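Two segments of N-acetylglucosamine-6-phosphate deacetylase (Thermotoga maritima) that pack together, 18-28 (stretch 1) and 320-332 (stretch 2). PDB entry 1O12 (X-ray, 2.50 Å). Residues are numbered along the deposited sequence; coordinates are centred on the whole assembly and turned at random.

Stretch 1 18-28: VLIVDPIDGEF
Stretch 2, residues 320-332: CSITELAKVSSYN

Stretch 1 is a tight β-hairpin. Strand 18-22 runs into a turn at Pro23 to Asp25 and returns as strand 26-28, the two arms paired by Ile20 N to Phe28 O (2.8 Å), Phe28 N to Ile20 O (2.9 Å) and Asp22 N to Gly26 O (3.0 Å). Asp22, chi1 t, points away from stretch 2 and braces the turn: its OD2 accepts from Asp25 N at 2.9 Å and Ile24 N at 3.1 Å. Gly26 adopts phi/psi 88/-168, where a CB would jam against the preceding carbonyl oxygen.

Stretch 2 is a helix from Ile322 onward, N-capped by Ser321 (chi1 p), whose OG accepts from Glu324 N at 3.2 Å. A wider pi-type turn spans 327-331, with Tyr331 N bonded to Ala326 O at 3.0 Å. The helix axis passes 7.5 Å from that of strand 18-22, their directions 49° apart, and 8.0 Å from that of strand 26-28, at 127°. Pro23 CA lies 5.3 Å from Thr323 CA.

The packing is largely apolar and buries 520 Å², both sides summed. Val21 (t) points toward the helix, its CG2 3.6 Å from Ile322 CG2 and its CG1 4.2 Å from Ala326 CB. Ile322 (m, t) and Tyr331 (t, chi2 65°) both point toward the hairpin, bulky side chains packing on Val21 and Pro23 respectively; Ala326, also pointing toward it, adds a small methyl surface. Pro23, the residue most covered, sets its compact ring at the turn, with CG 4.0 Å from Ala326 CB and 3.5 Å from Tyr331 CB. Ile24 (m, t) begins sideways, but its end comes nearer, CD1 reaching 4.0 Å from Tyr331 CZ.

The polar link lies at the helix start. Glu27 (p, t, chi3 -81°) extends its carboxylate so that OE2 accepts from Thr323 OG1 at 2.8 Å and, weakly, from Thr323 N at 3.1 Å. Thr323 (m) suits this place, combining that hydroxyl with a methyl, CG2, packed 3.8 Å from Asp22 O.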

ATOM      1  N   VAL A  18      20.300 -31.388  -7.629  1.00 41.61           N
ATOM      2  CA  VAL A  18      19.592 -30.521  -6.703  1.00 38.83           C
ATOM      3  C   VAL A  18      18.704 -29.520  -7.390  1.00 36.80           C
ATOM      4  O   VAL A  18      18.833 -29.265  -8.588  1.00 38.42           O
ATOM      5  CB  VAL A  18      20.577 -29.732  -5.760  1.00 38.19           C
ATOM      6  CG1 VAL A  18      21.095 -30.645  -4.704  1.00 36.38           C
ATOM      7  CG2 VAL A  18      21.730 -29.098  -6.556  1.00 36.20           C
ATOM      8  N   LEU A  19      17.786 -28.964  -6.622  1.00 34.69           N
ATOM      9  CA  LEU A  19      16.925 -27.930  -7.140  1.00 33.89           C
ATOM     10  C   LEU A  19      17.744 -26.655  -6.935  1.00 33.15           C
ATOM     11  O   LEU A  19      17.739 -26.088  -5.855  1.00 33.22           O
ATOM     12  CB  LEU A  19      15.647 -27.838  -6.322  1.00 33.02           C
ATOM     13  CG  LEU A  19      14.476 -27.235  -7.091  1.00 34.25           C
ATOM     14  CD1 LEU A  19      13.321 -26.960  -6.094  1.00 34.85           C
ATOM     15  CD2 LEU A  19      14.887 -25.974  -7.796  1.00 31.64           C
ATOM     16  N   ILE A  20      18.469 -26.237  -7.969  1.00 33.58           N
ATOM     17  CA  ILE A  20      19.299 -25.032  -7.921  1.00 32.61           C
ATOM     18  C   ILE A  20      18.423 -23.773  -7.957  1.00 32.05           C
ATOM     19  O   ILE A  20      17.536 -23.646  -8.804  1.00 31.10           O
ATOM     20  CB  ILE A  20      20.240 -24.974  -9.123  1.00 32.89           C
ATOM     21  CG1 ILE A  20      21.090 -26.240  -9.159  1.00 35.13           C
ATOM     22  CG2 ILE A  20      21.101 -23.690  -9.070  1.00 32.23           C
ATOM     23  CD1 ILE A  20      21.727 -26.490 -10.554  1.00 34.36           C
ATOM     24  N   VAL A  21      18.690 -22.832  -7.067  1.00 29.31           N
ATOM     25  CA  VAL A  21      17.890 -21.636  -7.045  1.00 29.22           C
ATOM     26  C   VAL A  21      18.725 -20.389  -7.110  1.00 30.67           C
ATOM     27  O   VAL A  21      19.444 -20.079  -6.171  1.00 31.60           O
ATOM     28  CB  VAL A  21      17.039 -21.562  -5.771  1.00 29.37           C
ATOM     29  CG1 VAL A  21      16.108 -20.407  -5.849  1.00 28.17           C
ATOM     30  CG2 VAL A  21      16.291 -22.875  -5.551  1.00 29.02           C
ATOM     31  N   ASP A  22      18.628 -19.686  -8.233  1.00 31.54           N
ATOM     32  CA  ASP A  22      19.327 -18.430  -8.446  1.00 33.73           C
ATOM     33  C   ASP A  22      18.252 -17.321  -8.585  1.00 35.66           C
ATOM     34  O   ASP A  22      17.241 -17.494  -9.270  1.00 36.91           O
ATOM     35  CB  ASP A  22      20.195 -18.505  -9.717  1.00 33.23           C
ATOM     36  CG  ASP A  22      21.053 -17.262  -9.919  1.00 34.07           C
ATOM     37  OD1 ASP A  22      22.021 -17.076  -9.167  1.00 32.63           O
ATOM     38  OD2 ASP A  22      20.747 -16.460 -10.822  1.00 35.57           O
ATOM     39  N   PRO A  23      18.467 -16.174  -7.941  1.00 36.80           N
ATOM     40  CA  PRO A  23      17.556 -15.028  -7.961  1.00 38.21           C
ATOM     41  C   PRO A  23      17.314 -14.506  -9.361  1.00 39.92           C
ATOM     42  O   PRO A  23      16.291 -13.889  -9.626  1.00 40.97           O
ATOM     43  CB  PRO A  23      18.291 -13.966  -7.163  1.00 39.72           C
ATOM     44  CG  PRO A  23      19.325 -14.730  -6.388  1.00 41.43           C
ATOM     45  CD  PRO A  23      19.740 -15.816  -7.309  1.00 39.18           C
ATOM     46  N   ILE A  24      18.269 -14.728 -10.253  1.00 40.62           N
ATOM     47  CA  ILE A  24      18.143 -14.197 -11.601  1.00 41.38           C
ATOM     48  C   ILE A  24      17.857 -15.219 -12.685  1.00 41.00           C
ATOM     49  O   ILE A  24      17.027 -14.996 -13.552  1.00 39.87           O
ATOM     50  CB  ILE A  24      19.415 -13.394 -11.969  1.00 42.65           C
ATOM     51  CG1 ILE A  24      19.478 -12.124 -11.117  1.00 42.98           C
ATOM     52  CG2 ILE A  24      19.401 -13.008 -13.441  1.00 41.31           C
ATOM     53  CD1 ILE A  24      20.763 -11.356 -11.305  1.00 43.26           C
ATOM     54  N   ASP A  25      18.543 -16.345 -12.626  1.00 41.39           N
ATOM     55  CA  ASP A  25      18.360 -17.373 -13.613  1.00 40.64           C
ATOM     56  C   ASP A  25      17.200 -18.304 -13.293  1.00 41.19           C
ATOM     57  O   ASP A  25      16.888 -19.192 -14.075  1.00 43.81           O
ATOM     58  CB  ASP A  25      19.675 -18.161 -13.788  1.00 39.17           C
ATOM     59  CG  ASP A  25      20.811 -17.286 -14.301  1.00 39.57           C
ATOM     60  OD1 ASP A  25      20.541 -16.402 -15.159  1.00 38.80           O
ATOM     61  OD2 ASP A  25      21.969 -17.475 -13.859  1.00 37.93           O
ATOM     62  N   GLY A  26      16.549 -18.123 -12.154  1.00 41.96           N
ATOM     63  CA  GLY A  26      15.427 -19.000 -11.837  1.00 40.40           C
ATOM     64  C   GLY A  26      15.828 -20.270 -11.104  1.00 41.07           C
ATOM     65  O   GLY A  26      16.963 -20.384 -10.615  1.00 39.59           O
ATOM     66  N   GLU A  27      14.895 -21.217 -11.012  1.00 39.75           N
ATOM     67  CA  GLU A  27      15.145 -22.477 -10.330  1.00 41.83           C
ATOM     68  C   GLU A  27      15.126 -23.656 -11.294  1.00 42.27           C
ATOM     69  O   GLU A  27      14.292 -23.722 -12.172  1.00 41.67           O
ATOM     70  CB  GLU A  27      14.123 -22.687  -9.224  1.00 41.11           C
ATOM     71  CG  GLU A  27      12.745 -22.365  -9.665  1.00 43.78           C
ATOM     72  CD  GLU A  27      11.838 -22.121  -8.506  1.00 44.08           C
ATOM     73  OE1 GLU A  27      11.354 -23.110  -7.924  1.00 44.51           O
ATOM     74  OE2 GLU A  27      11.630 -20.936  -8.165  1.00 45.23           O
ATOM     75  N   PHE A  28      16.054 -24.591 -11.113  1.00 43.08           N
ATOM     76  CA  PHE A  28      16.140 -25.736 -12.010  1.00 42.95           C
ATOM     77  C   PHE A  28      17.027 -26.842 -11.461  1.00 43.01           C
ATOM     78  O   PHE A  28      17.936 -26.584 -10.669  1.00 43.84           O
ATOM     79  CB  PHE A  28      16.673 -25.254 -13.351  1.00 41.44           C
ATOM     80  CG  PHE A  28      17.935 -24.456 -13.245  1.00 41.31           C
ATOM     81  CD1 PHE A  28      19.163 -25.090 -13.066  1.00 40.45           C
ATOM     82  CD2 PHE A  28      17.897 -23.061 -13.304  1.00 40.72           C
ATOM     83  CE1 PHE A  28      20.337 -24.347 -12.945  1.00 40.64           C
ATOM     84  CE2 PHE A  28      19.072 -22.307 -13.184  1.00 40.40           C
ATOM     85  CZ  PHE A  28      20.290 -22.950 -13.004  1.00 40.04           C
ATOM     86  N   CYS A 320       5.076 -17.264  -2.289  1.00 32.45           N
ATOM     87  CA  CYS A 320       6.026 -16.921  -3.358  1.00 32.69           C
ATOM     88  C   CYS A 320       6.853 -18.134  -3.775  1.00 32.16           C
ATOM     89  O   CYS A 320       6.805 -19.189  -3.144  1.00 35.00           O
ATOM     90  CB  CYS A 320       6.981 -15.825  -2.893  1.00 34.67           C
ATOM     91  SG  CYS A 320       8.129 -16.458  -1.636  1.00 34.51           S
ATOM     92  N   SER A 321       7.627 -17.989  -4.838  1.00 32.26           N
ATOM     93  CA  SER A 321       8.455 -19.089  -5.327  1.00 32.90           C
ATOM     94  C   SER A 321       9.796 -19.110  -4.590  1.00 32.91           C
ATOM     95  O   SER A 321      10.151 -18.128  -3.935  1.00 31.31           O
ATOM     96  CB  SER A 321       8.726 -18.912  -6.806  1.00 33.40           C
ATOM     97  OG  SER A 321       9.563 -17.782  -7.011  1.00 36.86           O
ATOM     98  N   ILE A 322      10.533 -20.223  -4.708  1.00 32.83           N
ATOM     99  CA  ILE A 322      11.833 -20.330  -4.070  1.00 32.10           C
ATOM    100  C   ILE A 322      12.787 -19.366  -4.735  1.00 30.70           C
ATOM    101  O   ILE A 322      13.742 -18.948  -4.137  1.00 32.15           O
ATOM    102  CB  ILE A 322      12.396 -21.733  -4.133  1.00 33.10           C
ATOM    103  CG1 ILE A 322      11.385 -22.707  -3.527  1.00 34.18           C
ATOM    104  CG2 ILE A 322      13.676 -21.804  -3.294  1.00 34.05           C
ATOM    105  CD1 ILE A 322      11.980 -24.075  -3.134  1.00 38.12           C
ATOM    106  N   THR A 323      12.519 -19.004  -5.978  1.00 30.33           N
ATOM    107  CA  THR A 323      13.349 -18.010  -6.648  1.00 30.94           C
ATOM    108  C   THR A 323      13.167 -16.630  -5.991  1.00 32.36           C
ATOM    109  O   THR A 323      14.112 -15.867  -5.876  1.00 34.04           O
ATOM    110  CB  THR A 323      12.986 -17.853  -8.126  1.00 30.31           C
ATOM    111  OG1 THR A 323      13.454 -18.989  -8.866  1.00 29.03           O
ATOM    112  CG2 THR A 323      13.596 -16.595  -8.668  1.00 27.48           C
ATOM    113  N   GLU A 324      11.952 -16.305  -5.571  1.00 31.07           N
ATOM    114  CA  GLU A 324      11.708 -15.024  -4.934  1.00 32.12           C
ATOM    115  C   GLU A 324      12.251 -14.974  -3.513  1.00 32.96           C
ATOM    116  O   GLU A 324      12.634 -13.896  -3.028  1.00 33.53           O
ATOM    117  CB  GLU A 324      10.212 -14.728  -4.887  1.00 34.18           C
ATOM    118  CG  GLU A 324       9.575 -14.411  -6.228  1.00 33.91           C
ATOM    119  CD  GLU A 324       8.079 -14.554  -6.132  1.00 35.94           C
ATOM    120  OE1 GLU A 324       7.641 -15.701  -5.926  1.00 36.95           O
ATOM    121  OE2 GLU A 324       7.344 -13.543  -6.233  1.00 34.21           O
ATOM    122  N   LEU A 325      12.252 -16.135  -2.853  1.00 32.76           N
ATOM    123  CA  LEU A 325      12.748 -16.270  -1.498  1.00 32.84           C
ATOM    124  C   LEU A 325      14.247 -16.049  -1.486  1.00 32.54           C
ATOM    125  O   LEU A 325      14.795 -15.636  -0.472  1.00 32.79           O
ATOM    126  CB  LEU A 325      12.471 -17.655  -0.940  1.00 35.44           C
ATOM    127  CG  LEU A 325      11.188 -17.902  -0.156  1.00 37.35           C
ATOM    128  CD1 LEU A 325      11.193 -19.375   0.301  1.00 37.77           C
ATOM    129  CD2 LEU A 325      11.094 -16.954   1.027  1.00 34.65           C
ATOM    130  N   ALA A 326      14.908 -16.338  -2.601  1.00 29.97           N
ATOM    131  CA  ALA A 326      16.339 -16.114  -2.682  1.00 30.88           C
ATOM    132  C   ALA A 326      16.636 -14.611  -2.692  1.00 30.69           C
ATOM    133  O   ALA A 326      17.676 -14.159  -2.184  1.00 31.23           O
ATOM    134  CB  ALA A 326      16.910 -16.754  -3.936  1.00 29.52           C
ATOM    135  N   LYS A 327      15.728 -13.827  -3.264  1.00 30.48           N
ATOM    136  CA  LYS A 327      15.973 -12.397  -3.333  1.00 29.94           C
ATOM    137  C   LYS A 327      15.818 -11.780  -1.963  1.00 28.97           C
ATOM    138  O   LYS A 327      16.665 -11.007  -1.529  1.00 27.14           O
ATOM    139  CB  LYS A 327      15.023 -11.746  -4.312  1.00 30.58           C
ATOM    140  CG  LYS A 327      15.174 -12.254  -5.721  1.00 32.70           C
ATOM    141  CD  LYS A 327      14.208 -11.503  -6.623  1.00 32.99           C
ATOM    142  CE  LYS A 327      14.469 -11.779  -8.077  1.00 34.20           C
ATOM    143  NZ  LYS A 327      13.686 -10.813  -8.900  1.00 38.20           N
ATOM    144  N   VAL A 328      14.744 -12.159  -1.275  1.00 28.69           N
ATOM    145  CA  VAL A 328      14.482 -11.629   0.042  1.00 27.61           C
ATOM    146  C   VAL A 328      15.391 -12.185   1.128  1.00 26.05           C
ATOM    147  O   VAL A 328      15.611 -11.525   2.139  1.00 24.48           O
ATOM    148  CB  VAL A 328      13.000 -11.846   0.459  1.00 30.22           C
ATOM    149  CG1 VAL A 328      12.089 -11.254  -0.605  1.00 30.27           C
ATOM    150  CG2 VAL A 328      12.687 -13.343   0.700  1.00 29.62           C
ATOM    151  N   SER A 329      15.933 -13.381   0.923  1.00 25.60           N
ATOM    152  CA  SER A 329      16.798 -13.955   1.943  1.00 26.88           C
ATOM    153  C   SER A 329      18.284 -13.692   1.731  1.00 26.73           C
ATOM    154  O   SER A 329      19.060 -13.872   2.657  1.00 28.69           O
ATOM    155  CB  SER A 329      16.560 -15.456   2.108  1.00 25.67           C
ATOM    156  OG  SER A 329      16.918 -16.145   0.930  1.00 30.10           O
ATOM    157  N   SER A 330      18.700 -13.281   0.541  1.00 26.29           N
ATOM    158  CA  SER A 330      20.126 -12.988   0.356  1.00 27.97           C
ATOM    159  C   SER A 330      20.477 -12.000  -0.758  1.00 26.63           C
ATOM    160  O   SER A 330      21.182 -11.031  -0.521  1.00 27.61           O
ATOM    161  CB  SER A 330      20.944 -14.286   0.150  1.00 27.32           C
ATOM    162  OG  SER A 330      20.849 -14.783  -1.186  1.00 30.52           O
ATOM    163  N   TYR A 331      19.989 -12.242  -1.966  1.00 25.43           N
ATOM    164  CA  TYR A 331      20.318 -11.372  -3.081  1.00 25.53           C
ATOM    165  C   TYR A 331      20.042  -9.874  -2.865  1.00 26.75           C
ATOM    166  O   TYR A 331      20.905  -9.042  -3.162  1.00 26.89           O
ATOM    167  CB  TYR A 331      19.617 -11.855  -4.362  1.00 25.86           C
ATOM    168  CG  TYR A 331      19.988 -11.054  -5.577  1.00 26.55           C
ATOM    169  CD1 TYR A 331      21.298 -11.069  -6.075  1.00 28.48           C
ATOM    170  CD2 TYR A 331      19.049 -10.253  -6.214  1.00 27.25           C
ATOM    171  CE1 TYR A 331      21.666 -10.307  -7.179  1.00 28.34           C
ATOM    172  CE2 TYR A 331      19.396  -9.484  -7.326  1.00 29.21           C
ATOM    173  CZ  TYR A 331      20.706  -9.519  -7.797  1.00 30.02           C
ATOM    174  OH  TYR A 331      21.046  -8.757  -8.883  1.00 33.83           O
ATOM    175  N   ASN A 332      18.860  -9.521  -2.365  1.00 25.65           N
ATOM    176  CA  ASN A 332      18.567  -8.121  -2.150  1.00 26.84           C
ATOM    177  C   ASN A 332      19.594  -7.437  -1.222  1.00 27.26           C
ATOM    178  O   ASN A 332      20.066  -6.348  -1.526  1.00 27.92           O
ATOM    179  CB  ASN A 332      17.130  -7.939  -1.633  1.00 26.65           C
ATOM    180  CG  ASN A 332      16.063  -8.323  -2.695  1.00 30.21           C
ATOM    181  OD1 ASN A 332      16.350  -8.361  -3.898  1.00 29.21           O
ATOM    182  ND2 ASN A 332      14.830  -8.589  -2.244  1.00 29.03           N
TER